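Local coordinates for cytolethal distending toxin protein B (Haemophilus ducreyi, PDB 1SR4) that serves as the probable catalytic subunit of a tripartite bacterial genotoxin, a DNase I-like nuclease thought to damage host-cell DNA and so block the cell cycle, at residues B[119-124]-B[136-141]; B[172-178]-B[215-221]. Residues are numbered along the deposited sequence.

How the contacts relate
Along the chain the two contacts come in series. Contact 1 closes first, joining the loop at 119-124 to the end of strand 132-138 around the hairpin formed with strand 124-129. After helix 147-159 the chain enters strand 171-175, and contact 2 then pairs 172-178 with 215-221, closing a longer loop that includes helices 182-189 and 193-197. Strands 132-138 and 171-175 are parallel neighbours in one mixed sheet, so the contacts meet directly: D177 N lies 3.0 Å from V137 O, A139 N lies 2.8 Å from D177 O, both probable hydrogen bonds, and V137 CG1 packs 3.4 Å from V174 CG1. Together they tie strands 132-138, 171-175 and 216-221 and the loop into 124-129 within the DNase I-like fold.

Contact 1 of 2, residues B[119-124]-B[136-141]; sequences LQSRPA and TVHALA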
ATOM      1  N   LEU B 119      25.146 -20.187   3.873  1.00 23.02           N
ATOM      2  CA  LEU B 119      23.948 -19.674   3.208  1.00 23.69           C
ATOM      3  C   LEU B 119      24.068 -18.169   3.043  1.00 23.21           C
ATOM      4  O   LEU B 119      24.596 -17.484   3.912  1.00 23.57           O
ATOM      5  CB  LEU B 119      22.696 -20.005   4.036  1.00 25.66           C
ATOM      6  CG  LEU B 119      22.446 -21.498   4.260  1.00 26.52           C
ATOM      7  CD1 LEU B 119      21.157 -21.722   5.038  1.00 28.20           C
ATOM      8  CD2 LEU B 119      22.382 -22.188   2.902  1.00 28.39           C
ATOM      9  N   GLN B 120      23.587 -17.650   1.925  1.00 23.29           N
ATOM     10  CA  GLN B 120      23.666 -16.217   1.691  1.00 24.21           C
ATOM     11  C   GLN B 120      22.554 -15.478   2.416  1.00 21.66           C
ATOM     12  O   GLN B 120      21.589 -15.028   1.808  1.00 21.31           O
ATOM     13  CB  GLN B 120      23.616 -15.926   0.191  1.00 27.43           C
ATOM     14  CG  GLN B 120      24.859 -16.397  -0.562  1.00 33.81           C
ATOM     15  CD  GLN B 120      26.075 -15.516  -0.317  1.00 37.20           C
ATOM     16  OE1 GLN B 120      26.557 -15.372   0.818  1.00 39.16           O
ATOM     17  NE2 GLN B 120      26.581 -14.917  -1.389  1.00 40.37           N
ATOM     18  N   SER B 121      22.687 -15.372   3.727  1.00 19.66           N
ATOM     19  CA  SER B 121      21.692 -14.674   4.506  1.00 18.51           C
ATOM     20  C   SER B 121      21.944 -13.176   4.416  1.00 17.28           C
ATOM     21  O   SER B 121      23.046 -12.724   4.070  1.00 17.66           O
ATOM     22  CB  SER B 121      21.723 -15.140   5.963  1.00 18.27           C
ATOM     23  OG  SER B 121      22.951 -14.821   6.576  1.00 20.00           O
ATOM     24  N   ARG B 122      20.905 -12.409   4.717  1.00 16.97           N
ATOM     25  CA  ARG B 122      20.955 -10.944   4.682  1.00 14.79           C
ATOM     26  C   ARG B 122      20.986 -10.376   6.105  1.00 13.67           C
ATOM     27  O   ARG B 122      20.295 -10.879   7.010  1.00 13.27           O
ATOM     28  CB  ARG B 122      19.724 -10.412   3.945  1.00 15.70           C
ATOM     29  CG  ARG B 122      19.635 -10.846   2.475  1.00 18.13           C
ATOM     30  CD  ARG B 122      18.217 -10.646   1.936  1.00 16.03           C
ATOM     31  NE  ARG B 122      17.291 -11.693   2.370  1.00 16.89           N
ATOM     32  CZ  ARG B 122      17.231 -12.915   1.839  1.00 19.05           C
ATOM     33  NH1 ARG B 122      18.044 -13.257   0.850  1.00 17.37           N
ATOM     34  NH2 ARG B 122      16.336 -13.792   2.281  1.00 17.64           N
ATOM     35  N   PRO B 123      21.778  -9.317   6.327  1.00 11.69           N
ATOM     36  CA  PRO B 123      21.859  -8.723   7.661  1.00 12.23           C
ATOM     37  C   PRO B 123      20.665  -7.845   7.987  1.00 11.92           C
ATOM     38  O   PRO B 123      19.891  -7.467   7.103  1.00 14.24           O
ATOM     39  CB  PRO B 123      23.147  -7.901   7.589  1.00 12.52           C
ATOM     40  CG  PRO B 123      23.092  -7.371   6.166  1.00 12.19           C
ATOM     41  CD  PRO B 123      22.673  -8.615   5.379  1.00 12.10           C
ATOM     42  N   ALA B 124      20.499  -7.525   9.261  1.00 11.87           N
ATOM     43  CA  ALA B 124      19.421  -6.626   9.643  1.00 11.46           C
ATOM     44  C   ALA B 124      20.049  -5.245   9.436  1.00 13.92           C
ATOM     45  O   ALA B 124      21.232  -5.046   9.761  1.00 13.59           O
ATOM     46  CB  ALA B 124      19.043  -6.826  11.112  1.00 11.46           C
ATOM     47  N   THR B 136      15.079  -3.345   9.559  1.00 12.18           N
ATOM     48  CA  THR B 136      14.329  -3.984   8.492  1.00 14.14           C
ATOM     49  C   THR B 136      15.069  -5.317   8.259  1.00 14.31           C
ATOM     50  O   THR B 136      16.294  -5.346   8.193  1.00 14.64           O
ATOM     51  CB  THR B 136      14.323  -3.141   7.160  1.00 13.94           C
ATOM     52  OG1 THR B 136      13.606  -3.860   6.146  1.00 16.20           O
ATOM     53  CG2 THR B 136      15.738  -2.892   6.644  1.00 15.52           C
ATOM     54  N   VAL B 137      14.331  -6.419   8.174  1.00 13.65           N
ATOM     55  CA  VAL B 137      14.933  -7.723   7.926  1.00 12.79           C
ATOM     56  C   VAL B 137      14.210  -8.477   6.834  1.00 11.27           C
ATOM     57  O   VAL B 137      13.027  -8.246   6.553  1.00  9.64           O
ATOM     58  CB  VAL B 137      14.908  -8.657   9.161  1.00 13.29           C
ATOM     59  CG1 VAL B 137      15.754  -8.079  10.264  1.00 15.64           C
ATOM     60  CG2 VAL B 137      13.447  -8.886   9.610  1.00 13.61           C
ATOM     61  N   HIS B 138      14.948  -9.387   6.217  1.00  9.46           N
ATOM     62  CA  HIS B 138      14.408 -10.247   5.192  1.00  8.96           C
ATOM     63  C   HIS B 138      15.117 -11.578   5.402  1.00  9.82           C
ATOM     64  O   HIS B 138      16.196 -11.810   4.854  1.00 11.58           O
ATOM     65  CB  HIS B 138      14.695  -9.695   3.790  1.00  8.74           C
ATOM     66  CG  HIS B 138      14.087 -10.519   2.696  1.00  9.08           C
ATOM     67  ND1 HIS B 138      14.177 -10.181   1.364  1.00 10.43           N
ATOM     68  CD2 HIS B 138      13.381 -11.673   2.743  1.00 10.73           C
ATOM     69  CE1 HIS B 138      13.551 -11.088   0.637  1.00 11.05           C
ATOM     70  NE2 HIS B 138      13.056 -12.006   1.450  1.00 10.82           N
ATOM     71  N   ALA B 139      14.519 -12.448   6.215  1.00 11.46           N
ATOM     72  CA  ALA B 139      15.119 -13.749   6.519  1.00 11.80           C
ATOM     73  C   ALA B 139      15.058 -14.701   5.327  1.00 13.83           C
ATOM     74  O   ALA B 139      14.308 -14.476   4.358  1.00 12.94           O
ATOM     75  CB  ALA B 139      14.429 -14.374   7.738  1.00 11.01           C
ATOM     76  N   LEU B 140      15.833 -15.778   5.410  1.00 13.82           N
ATOM     77  CA  LEU B 140      15.899 -16.771   4.344  1.00 15.11           C
ATOM     78  C   LEU B 140      14.553 -17.429   4.049  1.00 16.06           C
ATOM     79  O   LEU B 140      13.789 -17.742   4.963  1.00 15.60           O
ATOM     80  CB  LEU B 140      16.952 -17.839   4.696  1.00 15.32           C
ATOM     81  CG  LEU B 140      18.399 -17.312   4.775  1.00 15.52           C
ATOM     82  CD1 LEU B 140      19.303 -18.272   5.560  1.00 16.34           C
ATOM     83  CD2 LEU B 140      18.931 -17.118   3.352  1.00 16.83           C
ATOM     84  N   ALA B 141      14.288 -17.637   2.765  1.00 16.05           N
ATOM     85  CA  ALA B 141      13.047 -18.242   2.279  1.00 19.06           C
ATOM     86  C   ALA B 141      12.730 -19.583   2.924  1.00 20.82           C
ATOM     87  O   ALA B 141      11.567 -19.905   3.173  1.00 22.32           O
ATOM     88  CB  ALA B 141      13.115 -18.406   0.762  1.00 19.79           C
TER
HETATM   89  O   HOH W   1      18.443 -13.665   5.341  1.00 11.85           O
HETATM   90  O   HOH W   2      17.824  -9.174   6.812  1.00 11.79           O
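R122 supplies the main polar link between the loop 119-124 and the end of strand 132-138. Its CA-to-CB bond points toward 136-141, and NE donates a hydrogen bond to H138 O (2.7 Å), while NH2 makes weak ones to H138 O (3.3 Å) and A139 O (3.0 Å). R122 NE also lies over a face of the H138 ring, 3.4 Å from H138 CG. Two waters fill the gap between the backbones: water 1 accepts from R122 N (2.8 Å) and donates to H138 O (3.0 Å), and water 2 accepts from H138 N (2.9 Å) and donates to P123 O (2.7 Å). Apolar contacts lie at both ends. L140 reaches L119 (CD1 to CD1, 4.0 Å) and S121 (L140 CD2 to S121 CA, 3.9 Å), beside the inverse gamma turn centred on Q120; A124 CB meets V137 CG1 at 3.6 Å. A salt bridge from R122 NH2 to D11 of the neighbouring CdtC chain makes this corner part of the subunit interface. Behind it, A124 and V137 pack on helix 147-159, while T136 and H138 face strands 39-43 and 98-102 of the other sheet, joining the two halves of the fold's sandwich.

Contact 2 of 2, residues B[172-178]-B[215-221]; sequences WMVVGDF and LDYAILH
V174 and I219 pack side by side at the apolar centre (V174 CB to I219 CG2, 3.5 Å), both chi1 t, on the same face as W172, Y217 and H221. M173, V175, A218 and L220 occupy the other face (V175 CG2 to A218 CB, 3.7 Å). Extended strands 172-175 and 216-221 run antiparallel, their axes at 162° and 4.6 Å apart at closest approach. Hydrogen-bonded pairs W172-H221, V174-I219 and G176-Y217 alternate with non-hydrogen-bonded M173-L220, V175-A218 and D177-D216; V174 N to I219 O is 2.8 Å. G176 (phi/psi 163/-157) turns the corner, and F178 N reaches L215 O at 2.8 Å. F178 (chi1 m) forms an offset stack with Y217 (chi1 p), centroids 4.8 Å apart; H221 CB makes a CH-pi contact with W172's five-membered ring. At the polar edge, D177 OD2 is hydrogen-bonded to N11, and D216 OD2 to T208 and H252, consistent with the active-site end of a DNase I-like sheet. Strand 132-138 flanks 172-175, strand 200-202 flanks 216-221, and helix 182-189 covers F178, Y217 and I219.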
ATOM      1  N   TRP B 172      14.374  -1.237  20.819  1.00 15.75           N
ATOM      2  CA  TRP B 172      14.609  -1.603  19.425  1.00 15.13           C
ATOM      3  C   TRP B 172      13.470  -2.469  18.891  1.00 16.27           C
ATOM      4  O   TRP B 172      12.838  -3.209  19.643  1.00 16.14           O
ATOM      5  CB  TRP B 172      15.955  -2.319  19.231  1.00 13.31           C
ATOM      6  CG  TRP B 172      16.257  -3.463  20.164  1.00 15.16           C
ATOM      7  CD1 TRP B 172      16.950  -3.399  21.338  1.00 15.77           C
ATOM      8  CD2 TRP B 172      15.946  -4.848  19.959  1.00 15.26           C
ATOM      9  NE1 TRP B 172      17.099  -4.657  21.871  1.00 17.42           N
ATOM     10  CE2 TRP B 172      16.492  -5.564  21.045  1.00 14.76           C
ATOM     11  CE3 TRP B 172      15.255  -5.554  18.962  1.00 16.38           C
ATOM     12  CZ2 TRP B 172      16.378  -6.952  21.165  1.00 16.44           C
ATOM     13  CZ3 TRP B 172      15.140  -6.943  19.082  1.00 16.15           C
ATOM     14  CH2 TRP B 172      15.701  -7.621  20.177  1.00 18.28           C
ATOM     15  N   MET B 173      13.227  -2.353  17.588  1.00 14.66           N
ATOM     16  CA  MET B 173      12.153  -3.054  16.893  1.00 15.52           C
ATOM     17  C   MET B 173      12.703  -3.633  15.580  1.00 15.10           C
ATOM     18  O   MET B 173      13.257  -2.901  14.768  1.00 15.31           O
ATOM     19  CB  MET B 173      11.072  -2.032  16.575  1.00 17.01           C
ATOM     20  CG  MET B 173       9.684  -2.542  16.539  1.00 22.96           C
ATOM     21  SD  MET B 173       8.571  -1.163  16.193  1.00 23.91           S
ATOM     22  CE  MET B 173       7.251  -2.050  15.543  1.00 20.03           C
ATOM     23  N   VAL B 174      12.531  -4.935  15.377  1.00 14.43           N
ATOM     24  CA  VAL B 174      13.009  -5.619  14.178  1.00 13.45           C
ATOM     25  C   VAL B 174      11.754  -5.942  13.363  1.00 13.74           C
ATOM     26  O   VAL B 174      10.917  -6.726  13.797  1.00 13.32           O
ATOM     27  CB  VAL B 174      13.760  -6.908  14.569  1.00 12.71           C
ATOM     28  CG1 VAL B 174      14.267  -7.614  13.326  1.00 13.78           C
ATOM     29  CG2 VAL B 174      14.912  -6.552  15.499  1.00 12.85           C
ATOM     30  N   VAL B 175      11.635  -5.327  12.190  1.00 14.93           N
ATOM     31  CA  VAL B 175      10.445  -5.468  11.344  1.00 13.68           C
ATOM     32  C   VAL B 175      10.736  -5.934   9.924  1.00 12.40           C
ATOM     33  O   VAL B 175      11.612  -5.397   9.254  1.00 11.24           O
ATOM     34  CB  VAL B 175       9.722  -4.111  11.235  1.00 15.30           C
ATOM     35  CG1 VAL B 175       8.376  -4.276  10.542  1.00 14.15           C
ATOM     36  CG2 VAL B 175       9.572  -3.500  12.635  1.00 15.03           C
ATOM     37  N   GLY B 176       9.974  -6.905   9.443  1.00 12.18           N
ATOM     38  CA  GLY B 176      10.218  -7.347   8.090  1.00 11.62           C
ATOM     39  C   GLY B 176       9.625  -8.686   7.742  1.00 11.08           C
ATOM     40  O   GLY B 176       8.670  -9.141   8.361  1.00 11.06           O
ATOM     41  N   ASP B 177      10.217  -9.307   6.732  1.00 11.02           N
ATOM     42  CA  ASP B 177       9.779 -10.599   6.219  1.00 10.11           C
ATOM     43  C   ASP B 177      10.601 -11.682   6.911  1.00 11.48           C
ATOM     44  O   ASP B 177      11.765 -11.928   6.536  1.00 10.68           O
ATOM     45  CB  ASP B 177      10.010 -10.604   4.710  1.00  9.72           C
ATOM     46  CG  ASP B 177       9.524 -11.870   4.024  1.00 13.27           C
ATOM     47  OD1 ASP B 177       9.255 -12.894   4.703  1.00 12.94           O
ATOM     48  OD2 ASP B 177       9.428 -11.822   2.775  1.00 12.64           O
ATOM     49  N   PHE B 178      10.001 -12.313   7.925  1.00 10.40           N
ATOM     50  CA  PHE B 178      10.664 -13.368   8.685  1.00 11.19           C
ATOM     51  C   PHE B 178      10.587 -14.728   8.017  1.00 12.10           C
ATOM     52  O   PHE B 178      11.303 -15.653   8.392  1.00 11.87           O
ATOM     53  CB  PHE B 178      10.080 -13.445  10.099  1.00 11.03           C
ATOM     54  CG  PHE B 178      10.552 -12.339  10.995  1.00 13.29           C
ATOM     55  CD1 PHE B 178      11.712 -12.488  11.743  1.00 13.01           C
ATOM     56  CD2 PHE B 178       9.854 -11.136  11.071  1.00 12.22           C
ATOM     57  CE1 PHE B 178      12.177 -11.462  12.564  1.00 13.36           C
ATOM     58  CE2 PHE B 178      10.311 -10.102  11.886  1.00 13.40           C
ATOM     59  CZ  PHE B 178      11.478 -10.270  12.637  1.00 11.84           C
ATOM     60  N   LEU B 215       3.870 -13.979   7.268  1.00 12.03           N
ATOM     61  CA  LEU B 215       5.331 -13.914   7.154  1.00 10.55           C
ATOM     62  C   LEU B 215       5.958 -12.569   7.534  1.00 10.50           C
ATOM     63  O   LEU B 215       7.163 -12.493   7.783  1.00 11.20           O
ATOM     64  CB  LEU B 215       5.725 -14.225   5.708  1.00 11.13           C
ATOM     65  CG  LEU B 215       5.149 -15.496   5.057  1.00 12.94           C
ATOM     66  CD1 LEU B 215       5.446 -15.480   3.554  1.00 10.22           C
ATOM     67  CD2 LEU B 215       5.739 -16.757   5.733  1.00 12.45           C
ATOM     68  N   ASP B 216       5.138 -11.525   7.581  1.00  9.12           N
ATOM     69  CA  ASP B 216       5.606 -10.172   7.852  1.00  9.21           C
ATOM     70  C   ASP B 216       5.090  -9.637   9.171  1.00 10.48           C
ATOM     71  O   ASP B 216       3.882  -9.481   9.366  1.00  8.25           O
ATOM     72  CB  ASP B 216       5.146  -9.271   6.712  1.00 10.22           C
ATOM     73  CG  ASP B 216       5.579  -9.800   5.353  1.00 12.27           C
ATOM     74  OD1 ASP B 216       6.773  -9.623   5.004  1.00 11.26           O
ATOM     75  OD2 ASP B 216       4.731 -10.408   4.648  1.00 10.98           O
ATOM     76  N   TYR B 217       6.013  -9.353  10.083  1.00 10.46           N
ATOM     77  CA  TYR B 217       5.622  -8.845  11.380  1.00 10.56           C
ATOM     78  C   TYR B 217       6.822  -8.236  12.082  1.00 10.50           C
ATOM     79  O   TYR B 217       7.810  -7.870  11.440  1.00 10.46           O
ATOM     80  CB  TYR B 217       4.976  -9.963  12.225  1.00  7.33           C
ATOM     81  CG  TYR B 217       5.733 -11.279  12.235  1.00  7.99           C
ATOM     82  CD1 TYR B 217       6.667 -11.568  13.231  1.00  8.29           C
ATOM     83  CD2 TYR B 217       5.500 -12.248  11.252  1.00  9.01           C
ATOM     84  CE1 TYR B 217       7.356 -12.799  13.251  1.00  9.43           C
ATOM     85  CE2 TYR B 217       6.179 -13.475  11.258  1.00  7.00           C
ATOM     86  CZ  TYR B 217       7.106 -13.741  12.257  1.00  9.56           C
ATOM     87  OH  TYR B 217       7.802 -14.931  12.244  1.00 10.17           O
ATOM     88  N   ALA B 218       6.734  -8.104  13.394  1.00 10.00           N
ATOM     89  CA  ALA B 218       7.829  -7.504  14.135  1.00 11.32           C
ATOM     90  C   ALA B 218       8.147  -8.204  15.449  1.00 11.47           C
ATOM     91  O   ALA B 218       7.349  -8.989  15.970  1.00 12.84           O
ATOM     92  CB  ALA B 218       7.503  -6.028  14.409  1.00 10.58           C
ATOM     93  N   ILE B 219       9.340  -7.931  15.963  1.00 12.78           N
ATOM     94  CA  ILE B 219       9.746  -8.427  17.263  1.00 13.28           C
ATOM     95  C   ILE B 219      10.412  -7.218  17.912  1.00 14.16           C
ATOM     96  O   ILE B 219      11.216  -6.516  17.278  1.00 12.89           O
ATOM     97  CB  ILE B 219      10.718  -9.635  17.199  1.00 15.00           C
ATOM     98  CG1 ILE B 219      11.043 -10.072  18.634  1.00 15.81           C
ATOM     99  CG2 ILE B 219      11.989  -9.277  16.443  1.00 16.28           C
ATOM    100  CD1 ILE B 219      11.591 -11.495  18.752  1.00 15.78           C
ATOM    101  N   LEU B 220      10.074  -6.937  19.161  1.00 12.59           N
ATOM    102  CA  LEU B 220      10.673  -5.760  19.778  1.00 15.05           C
ATOM    103  C   LEU B 220      11.111  -5.909  21.216  1.00 14.16           C
ATOM    104  O   LEU B 220      10.726  -6.845  21.902  1.00 14.13           O
ATOM    105  CB  LEU B 220       9.703  -4.586  19.680  1.00 15.08           C
ATOM    106  CG  LEU B 220       8.356  -4.697  20.388  1.00 16.92           C
ATOM    107  CD1 LEU B 220       8.500  -4.308  21.858  1.00 17.87           C
ATOM    108  CD2 LEU B 220       7.367  -3.746  19.713  1.00 19.97           C
ATOM    109  N   HIS B 221      11.950  -4.978  21.647  1.00 14.95           N
ATOM    110  CA  HIS B 221      12.413  -4.940  23.023  1.00 16.84           C
ATOM    111  C   HIS B 221      12.088  -3.529  23.499  1.00 17.20           C
ATOM    112  O   HIS B 221      12.592  -2.549  22.945  1.00 16.57           O
ATOM    113  CB  HIS B 221      13.926  -5.170  23.130  1.00 17.80           C
ATOM    114  CG  HIS B 221      14.477  -4.819  24.480  1.00 20.13           C
ATOM    115  ND1 HIS B 221      14.097  -5.478  25.631  1.00 19.95           N
ATOM    116  CD2 HIS B 221      15.302  -3.821  24.876  1.00 19.65           C
ATOM    117  CE1 HIS B 221      14.659  -4.899  26.676  1.00 19.53           C
ATOM    118  NE2 HIS B 221      15.395  -3.891  26.246  1.00 19.85           N
TER